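Local coordinates for sortase family protein (Clostridium perfringens, PDB 4D70) that probably catalyses cysteine-dependent transpeptidation as a class D sortase, cleaving the sorting signal of a substrate protein and probably joining that protein to a cell-wall acceptor, at residues Ile120-Thr132 and Ile137-Ser149. Numbering follows the deposited sequence. Where two conformers were deposited one is given.
Sequences IDKLQVGDEIKIT and IFQYEINEIFVTS
I129 and Y140 exchange a pair of backbone hydrogen bonds, and I131 and F138 a second pair, zipping strand 128-132 antiparallel to strand 137-148. I131 N meets F138 O at 2.8 Å. Ahead of strand 128-132 the pairing carries on into a type II beta turn from Q124 to D127: I142 N donates to D127 O, and I142 O takes G126 N, a bond of 2.8 Å. The turn is braced from within, Q124 N reaching D127 OD2 from above the carboxylate plane at 2.7 Å; K68 forms a salt bridge with the same oxygen.

Apolar contacts centre on I142. Its CD1 lies 3.8 Å from L123 CB, while CG1 is 3.9 Å from I129 CD1, the two isoleucine side chains crossing at about a right angle. Further along the same face, I131 CG1 approaches Y140 CD1 obliquely at 4.0 Å. I129 and Y140 also touch M165, so this face of the hairpin packs into the interior of the eight-stranded sortase beta-barrel, with strands 60-66 and 176-184 flanking it. The tyrosine hydroxyl is anchored by G98 N.

E128, K130 and T132 occupy the other face with I137, Q139 and E141. K130 sends CG anti to its backbone N (chi1 -180°), which lays the aliphatic chain against I137, CG to CG2 at 3.6 Å. T132 and I137 run side by side at the hairpin end, and E141 extends toward the turn, where its OE2 comes 3.5 Å from G126 CA.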
ATOM      1  N   ILE A 120       1.311  -7.741  10.987  1.00 35.25           N
ATOM      2  CA  ILE A 120       2.401  -6.947  10.428  1.00 34.34           C
ATOM      3  C   ILE A 120       3.653  -6.885  11.340  1.00 37.22           C
ATOM      4  O   ILE A 120       4.793  -6.719  10.854  1.00 31.57           O
ATOM      5  CB  ILE A 120       1.905  -5.550  10.005  1.00 34.14           C
ATOM      6  CG1 ILE A 120       2.910  -4.939   9.041  1.00 33.19           C
ATOM      7  CG2 ILE A 120       1.649  -4.618  11.199  1.00 33.76           C
ATOM      8  CD1 ILE A 120       2.382  -3.792   8.275  1.00 27.87           C
ATOM      9  N   ASP A 121       3.460  -7.035  12.647  1.00 31.71           N
ATOM     10  CA  ASP A 121       4.587  -7.021  13.608  1.00 34.93           C
ATOM     11  C   ASP A 121       5.570  -8.210  13.389  1.00 31.14           C
ATOM     12  O   ASP A 121       6.679  -8.217  13.929  1.00 31.79           O
ATOM     13  CB  ASP A 121       4.035  -7.084  15.013  1.00 39.79           C
ATOM     14  CG  ASP A 121       3.074  -8.276  15.148  1.00 49.27           C
ATOM     15  OD1 ASP A 121       1.907  -8.205  14.701  1.00 50.79           O
ATOM     16  OD2 ASP A 121       3.530  -9.332  15.534  1.00 49.23           O
ATOM     17  N   LYS A 122       5.173  -9.219  12.617  1.00 27.88           N
ATOM     18  CA  LYS A 122       6.082 -10.288  12.298  1.00 30.04           C
ATOM     19  C   LYS A 122       7.050  -9.958  11.179  1.00 28.64           C
ATOM     20  O   LYS A 122       8.007 -10.641  11.013  1.00 27.71           O
ATOM     21  CB  LYS A 122       5.298 -11.546  11.944  1.00 37.73           C
ATOM     22  CG  LYS A 122       4.276 -11.890  13.047  1.00 44.79           C
ATOM     23  CD  LYS A 122       4.431 -13.339  13.450  1.00 62.02           C
ATOM     24  CE  LYS A 122       3.158 -13.924  14.033  1.00 68.69           C
ATOM     25  NZ  LYS A 122       2.508 -14.719  12.964  1.00 72.71           N
ATOM     26  N   LEU A 123       6.791  -8.907  10.417  1.00 25.01           N
ATOM     27  CA  LEU A 123       7.706  -8.558   9.373  1.00 26.27           C
ATOM     28  C   LEU A 123       9.032  -8.067   9.953  1.00 23.12           C
ATOM     29  O   LEU A 123       9.051  -7.399  10.952  1.00 22.87           O
ATOM     30  CB  LEU A 123       7.110  -7.479   8.443  1.00 24.64           C
ATOM     31  CG  LEU A 123       5.916  -7.950   7.628  1.00 28.06           C
ATOM     32  CD1 LEU A 123       5.420  -6.841   6.749  1.00 28.12           C
ATOM     33  CD2 LEU A 123       6.281  -9.191   6.820  1.00 29.87           C
ATOM     34  N   GLN A 124      10.130  -8.345   9.263  1.00 23.66           N
ATOM     35  CA  GLN A 124      11.414  -7.968   9.679  1.00 21.34           C
ATOM     36  C   GLN A 124      12.143  -7.297   8.599  1.00 22.65           C
ATOM     37  O   GLN A 124      11.796  -7.467   7.449  1.00 21.24           O
ATOM     38  CB  GLN A 124      12.266  -9.209  10.087  1.00 27.13           C
ATOM     39  CG  GLN A 124      11.649  -9.975  11.279  1.00 29.08           C
ATOM     40  CD  GLN A 124      12.473 -11.250  11.492  1.00 35.60           C
ATOM     41  OE1 GLN A 124      12.380 -12.195  10.732  1.00 37.48           O
ATOM     42  NE2 GLN A 124      13.366 -11.202  12.452  1.00 38.62           N
ATOM     43  N   VAL A 125      13.225  -6.620   8.975  1.00 20.81           N
ATOM     44  CA  VAL A 125      14.118  -6.018   7.993  1.00 23.84           C
ATOM     45  C   VAL A 125      14.616  -7.142   7.056  1.00 26.72           C
ATOM     46  O   VAL A 125      14.975  -8.246   7.521  1.00 23.75           O
ATOM     47  CB  VAL A 125      15.326  -5.409   8.723  1.00 25.20           C
ATOM     48  CG1 VAL A 125      16.489  -5.179   7.746  1.00 26.84           C
ATOM     49  CG2 VAL A 125      14.905  -4.123   9.443  1.00 26.02           C
ATOM     50  N   GLY A 126      14.567  -6.923   5.759  1.00 26.27           N
ATOM     51  CA  GLY A 126      14.950  -7.974   4.802  1.00 26.19           C
ATOM     52  C   GLY A 126      13.797  -8.766   4.219  1.00 24.20           C
ATOM     53  O   GLY A 126      13.951  -9.390   3.172  1.00 23.05           O
ATOM     54  N   ASP A 127      12.607  -8.674   4.799  1.00 23.14           N
ATOM     55  CA  ASP A 127      11.446  -9.326   4.210  1.00 26.01           C
ATOM     56  C   ASP A 127      11.004  -8.556   3.013  1.00 27.65           C
ATOM     57  O   ASP A 127      11.229  -7.305   2.881  1.00 25.10           O
ATOM     58  CB  ASP A 127      10.293  -9.413   5.187  1.00 25.66           C
ATOM     59  CG  ASP A 127      10.549 -10.431   6.299  1.00 33.17           C
ATOM     60  OD1 ASP A 127      11.413 -11.289   6.074  1.00 29.76           O
ATOM     61  OD2 ASP A 127       9.954 -10.300   7.396  1.00 27.24           O
ATOM     62  N   GLU A 128      10.405  -9.270   2.106  1.00 23.04           N
ATOM     63  CA  GLU A 128       9.991  -8.695   0.831  1.00 25.75           C
ATOM     64  C   GLU A 128       8.486  -8.357   0.770  1.00 32.92           C
ATOM     65  O   GLU A 128       7.653  -9.091   1.319  1.00 28.04           O
ATOM     66  CB  GLU A 128      10.294  -9.704  -0.294  1.00 32.18           C
ATOM     67  CG  GLU A 128      10.760  -9.103  -1.599  1.00 42.69           C
ATOM     68  CD  GLU A 128      11.391 -10.158  -2.533  1.00 44.30           C
ATOM     69  OE1 GLU A 128      12.527 -10.607  -2.316  1.00 45.94           O
ATOM     70  OE2 GLU A 128      10.727 -10.587  -3.463  1.00 53.62           O
ATOM     71  N   ILE A 129       8.182  -7.264   0.049  1.00 25.12           N
ATOM     72  CA  ILE A 129       6.852  -6.827  -0.258  1.00 28.51           C
ATOM     73  C   ILE A 129       6.778  -6.692  -1.778  1.00 29.45           C
ATOM     74  O   ILE A 129       7.482  -5.888  -2.391  1.00 29.30           O
ATOM     75  CB  ILE A 129       6.478  -5.462   0.375  1.00 26.44           C
ATOM     76  CG1 ILE A 129       6.526  -5.533   1.943  1.00 24.42           C
ATOM     77  CG2 ILE A 129       5.102  -5.009  -0.045  1.00 25.03           C
ATOM     78  CD1 ILE A 129       6.662  -4.151   2.543  1.00 23.83           C
ATOM     79  N   LYS A 130       5.896  -7.455  -2.363  1.00 24.54           N
ATOM     80  CA  LYS A 130       5.696  -7.446  -3.811  1.00 28.41           C
ATOM     81  C   LYS A 130       4.462  -6.634  -4.208  1.00 28.00           C
ATOM     82  O   LYS A 130       3.383  -6.857  -3.724  1.00 25.26           O
ATOM     83  CB  LYS A 130       5.580  -8.892  -4.326  1.00 35.93           C
ATOM     84  CG  LYS A 130       5.374  -9.019  -5.850  1.00 41.52           C
ATOM     85  CD  LYS A 130       4.848 -10.403  -6.224  1.00 46.10           C
ATOM     86  CE  LYS A 130       5.868 -11.490  -6.055  1.00 53.25           C
ATOM     87  NZ  LYS A 130       5.152 -12.784  -6.242  1.00 65.12           N
ATOM     88  N   ILE A 131       4.658  -5.696  -5.114  1.00 24.90           N
ATOM     89  CA  ILE A 131       3.628  -4.778  -5.554  1.00 26.02           C
ATOM     90  C   ILE A 131       3.511  -4.925  -7.064  1.00 29.97           C
ATOM     91  O   ILE A 131       4.477  -4.715  -7.797  1.00 32.49           O
ATOM     92  CB  ILE A 131       3.917  -3.326  -5.223  1.00 28.59           C
ATOM     93  CG1 ILE A 131       4.185  -3.168  -3.714  1.00 29.71           C
ATOM     94  CG2 ILE A 131       2.740  -2.437  -5.665  1.00 28.08           C
ATOM     95  CD1 ILE A 131       2.990  -3.391  -2.790  1.00 23.74           C
ATOM     96  N   THR A 132       2.311  -5.319  -7.500  1.00 29.91           N
ATOM     97  CA  THR A 132       2.039  -5.600  -8.943  1.00 28.71           C
ATOM     98  C   THR A 132       1.059  -4.621  -9.479  1.00 27.11           C
ATOM     99  O   THR A 132      -0.092  -4.539  -8.994  1.00 34.97           O
ATOM    100  CB  THR A 132       1.461  -7.009  -9.062  1.00 31.61           C
ATOM    101  OG1 THR A 132       2.383  -7.894  -8.444  1.00 33.80           O
ATOM    102  CG2 THR A 132       1.284  -7.402 -10.494  1.00 39.26           C
ATOM    103  N   ILE A 137       5.889  -5.778 -12.010  1.00 37.35           N
ATOM    104  CA  ILE A 137       6.031  -6.371 -10.673  1.00 37.02           C
ATOM    105  C   ILE A 137       7.196  -5.649 -10.029  1.00 37.67           C
ATOM    106  O   ILE A 137       8.303  -5.637 -10.582  1.00 34.45           O
ATOM    107  CB  ILE A 137       6.463  -7.860 -10.685  1.00 42.26           C
ATOM    108  CG1 ILE A 137       5.635  -8.713 -11.644  1.00 44.48           C
ATOM    109  CG2 ILE A 137       6.514  -8.431  -9.265  1.00 40.64           C
ATOM    110  CD1 ILE A 137       4.174  -8.448 -11.547  1.00 49.04           C
ATOM    111  N   PHE A 138       6.937  -5.025  -8.880  1.00 33.94           N
ATOM    112  CA  PHE A 138       7.976  -4.317  -8.113  1.00 31.92           C
ATOM    113  C   PHE A 138       8.256  -5.044  -6.804  1.00 29.79           C
ATOM    114  O   PHE A 138       7.324  -5.369  -6.064  1.00 30.42           O
ATOM    115  CB  PHE A 138       7.524  -2.886  -7.835  1.00 30.82           C
ATOM    116  CG  PHE A 138       7.379  -2.064  -9.081  1.00 31.66           C
ATOM    117  CD1 PHE A 138       8.521  -1.721  -9.823  1.00 28.08           C
ATOM    118  CD2 PHE A 138       6.118  -1.646  -9.531  1.00 30.29           C
ATOM    119  CE1 PHE A 138       8.397  -1.000 -10.995  1.00 32.72           C
ATOM    120  CE2 PHE A 138       6.010  -0.866 -10.666  1.00 34.68           C
ATOM    121  CZ  PHE A 138       7.151  -0.546 -11.401  1.00 29.72           C
ATOM    122  N   GLN A 139       9.528  -5.311  -6.532  0.50 28.14           N
ATOM    123  CA  GLN A 139       9.903  -5.975  -5.308  0.50 27.89           C
ATOM    124  C   GLN A 139      10.549  -4.986  -4.376  0.50 25.69           C
ATOM    125  O   GLN A 139      11.544  -4.397  -4.729  0.50 26.12           O
ATOM    126  CB  GLN A 139      10.926  -7.057  -5.598  0.50 32.42           C
ATOM    127  CG  GLN A 139      10.368  -8.146  -6.489  0.50 40.00           C
ATOM    128  CD  GLN A 139       9.375  -8.988  -5.740  0.50 42.08           C
ATOM    129  OE1 GLN A 139       9.174  -8.816  -4.543  0.50 46.44           O
ATOM    130  NE2 GLN A 139       8.763  -9.923  -6.431  0.50 56.46           N
ATOM    131  N   TYR A 140       9.959  -4.779  -3.214  1.00 22.87           N
ATOM    132  CA  TYR A 140      10.550  -3.898  -2.188  1.00 23.69           C
ATOM    133  C   TYR A 140      11.042  -4.715  -1.001  1.00 24.63           C
ATOM    134  O   TYR A 140      10.458  -5.779  -0.623  1.00 28.54           O
ATOM    135  CB  TYR A 140       9.518  -2.867  -1.704  1.00 24.17           C
ATOM    136  CG  TYR A 140       9.088  -1.819  -2.674  1.00 20.20           C
ATOM    137  CD1 TYR A 140       8.021  -2.029  -3.496  1.00 26.11           C
ATOM    138  CD2 TYR A 140       9.652  -0.553  -2.666  1.00 21.65           C
ATOM    139  CE1 TYR A 140       7.548  -1.033  -4.338  1.00 27.51           C
ATOM    140  CE2 TYR A 140       9.205   0.447  -3.494  1.00 24.67           C
ATOM    141  CZ  TYR A 140       8.135   0.209  -4.324  1.00 26.16           C
ATOM    142  OH  TYR A 140       7.702   1.162  -5.182  1.00 23.55           O
ATOM    143  N   GLU A 141      12.145  -4.274  -0.443  1.00 22.80           N
ATOM    144  CA  GLU A 141      12.754  -4.924   0.684  1.00 22.78           C
ATOM    145  C   GLU A 141      12.731  -3.987   1.909  1.00 19.93           C
ATOM    146  O   GLU A 141      13.299  -2.912   1.879  1.00 17.43           O
ATOM    147  CB  GLU A 141      14.219  -5.269   0.411  1.00 24.09           C
ATOM    148  CG  GLU A 141      14.809  -6.105   1.531  1.00 26.72           C
ATOM    149  CD  GLU A 141      16.326  -6.452   1.274  1.00 38.94           C
ATOM    150  OE1 GLU A 141      16.862  -5.959   0.292  1.00 50.17           O
ATOM    151  OE2 GLU A 141      16.987  -7.206   2.029  1.00 39.96           O
ATOM    152  N   ILE A 142      12.155  -4.474   2.996  1.00 19.72           N
ATOM    153  CA  ILE A 142      12.055  -3.729   4.230  1.00 18.77           C
ATOM    154  C   ILE A 142      13.375  -3.399   4.812  1.00 20.27           C
ATOM    155  O   ILE A 142      14.313  -4.277   4.966  1.00 18.24           O
ATOM    156  CB  ILE A 142      11.197  -4.511   5.280  1.00 18.71           C
ATOM    157  CG1 ILE A 142       9.798  -4.769   4.730  1.00 20.15           C
ATOM    158  CG2 ILE A 142      11.159  -3.804   6.635  1.00 17.29           C
ATOM    159  CD1 ILE A 142       8.960  -5.614   5.729  1.00 22.13           C
ATOM    160  N   ASN A 143      13.559  -2.099   5.044  1.00 19.03           N
ATOM    161  CA  ASN A 143      14.834  -1.688   5.612  1.00 18.44           C
ATOM    162  C   ASN A 143      14.710  -0.795   6.848  1.00 16.43           C
ATOM    163  O   ASN A 143      15.713  -0.461   7.426  1.00 18.77           O
ATOM    164  CB  ASN A 143      15.721  -0.974   4.618  1.00 20.98           C
ATOM    165  CG  ASN A 143      15.077   0.300   4.091  1.00 22.74           C
ATOM    166  OD1 ASN A 143      13.873   0.535   4.202  1.00 21.91           O
ATOM    167  ND2 ASN A 143      15.889   1.075   3.412  1.00 29.63           N
ATOM    168  N   GLU A 144      13.509  -0.521   7.283  1.00 20.02           N
ATOM    169  CA  GLU A 144      13.266   0.298   8.459  1.00 21.76           C
ATOM    170  C   GLU A 144      11.899  -0.020   9.038  1.00 21.35           C
ATOM    171  O   GLU A 144      10.906  -0.148   8.302  1.00 21.88           O
ATOM    172  CB  GLU A 144      13.396   1.812   8.018  1.00 26.20           C
ATOM    173  CG  GLU A 144      12.937   2.794   9.071  1.00 37.79           C
ATOM    174  CD  GLU A 144      13.372   4.230   8.755  1.00 35.14           C
ATOM    175  OE1 GLU A 144      13.474   4.517   7.573  1.00 35.68           O
ATOM    176  OE2 GLU A 144      13.736   4.983   9.709  1.00 45.98           O
ATOM    177  N   ILE A 145      11.849  -0.171  10.355  1.00 18.62           N
ATOM    178  CA  ILE A 145      10.635  -0.363  11.133  1.00 21.63           C
ATOM    179  C   ILE A 145      10.678   0.527  12.353  1.00 20.22           C
ATOM    180  O   ILE A 145      11.642   0.502  13.105  1.00 18.51           O
ATOM    181  CB  ILE A 145      10.471  -1.811  11.586  1.00 20.99           C
ATOM    182  CG1 ILE A 145      10.450  -2.715  10.369  1.00 22.29           C
ATOM    183  CG2 ILE A 145       9.152  -2.036  12.292  1.00 25.53           C
ATOM    184  CD1 ILE A 145      10.562  -4.185  10.722  1.00 26.63           C
ATOM    185  N   PHE A 146       9.645   1.321  12.553  1.00 19.12           N
ATOM    186  CA  PHE A 146       9.654   2.180  13.719  1.00 22.47           C
ATOM    187  C   PHE A 146       8.264   2.615  14.154  1.00 21.92           C
ATOM    188  O   PHE A 146       7.276   2.430  13.426  1.00 21.56           O
ATOM    189  CB  PHE A 146      10.576   3.385  13.538  1.00 21.15           C
ATOM    190  CG  PHE A 146      10.129   4.336  12.443  1.00 23.76           C
ATOM    191  CD1 PHE A 146      10.542   4.145  11.173  1.00 26.27           C
ATOM    192  CD2 PHE A 146       9.359   5.457  12.737  1.00 22.47           C
ATOM    193  CE1 PHE A 146      10.203   5.031  10.163  1.00 26.12           C
ATOM    194  CE2 PHE A 146       8.996   6.319  11.755  1.00 24.22           C
ATOM    195  CZ  PHE A 146       9.430   6.120  10.449  1.00 25.73           C
ATOM    196  N   VAL A 147       8.200   3.135  15.381  1.00 20.80           N
ATOM    197  CA  VAL A 147       6.939   3.600  15.959  1.00 25.48           C
ATOM    198  C   VAL A 147       7.039   5.110  16.078  1.00 23.03           C
ATOM    199  O   VAL A 147       8.069   5.618  16.456  1.00 21.76           O
ATOM    200  CB  VAL A 147       6.761   3.049  17.378  1.00 30.29           C
ATOM    201  CG1 VAL A 147       5.477   3.589  18.013  1.00 34.07           C
ATOM    202  CG2 VAL A 147       6.682   1.531  17.327  1.00 33.03           C
ATOM    203  N   THR A 148       5.978   5.798  15.791  1.00 23.99           N
ATOM    204  CA  THR A 148       5.956   7.233  15.813  1.00 27.87           C
ATOM    205  C   THR A 148       4.570   7.709  16.218  1.00 28.54           C
ATOM    206  O   THR A 148       3.666   6.890  16.467  1.00 26.73           O
ATOM    207  CB  THR A 148       6.417   7.847  14.453  1.00 26.64           C
ATOM    208  OG1 THR A 148       6.643   9.232  14.640  1.00 29.30           O
ATOM    209  CG2 THR A 148       5.364   7.707  13.352  1.00 24.49           C
ATOM    210  N   SER A 149       4.374   9.025  16.278  1.00 31.49           N
ATOM    211  CA  SER A 149       3.044   9.563  16.586  1.00 35.19           C
ATOM    212  C   SER A 149       2.129   9.682  15.410  1.00 37.69           C
ATOM    213  O   SER A 149       2.562   9.780  14.259  1.00 37.32           O
ATOM    214  CB  SER A 149       3.153  10.958  17.273  1.00 39.31           C
ATOM    215  OG  SER A 149       3.568  11.916  16.340  1.00 44.37           O
TER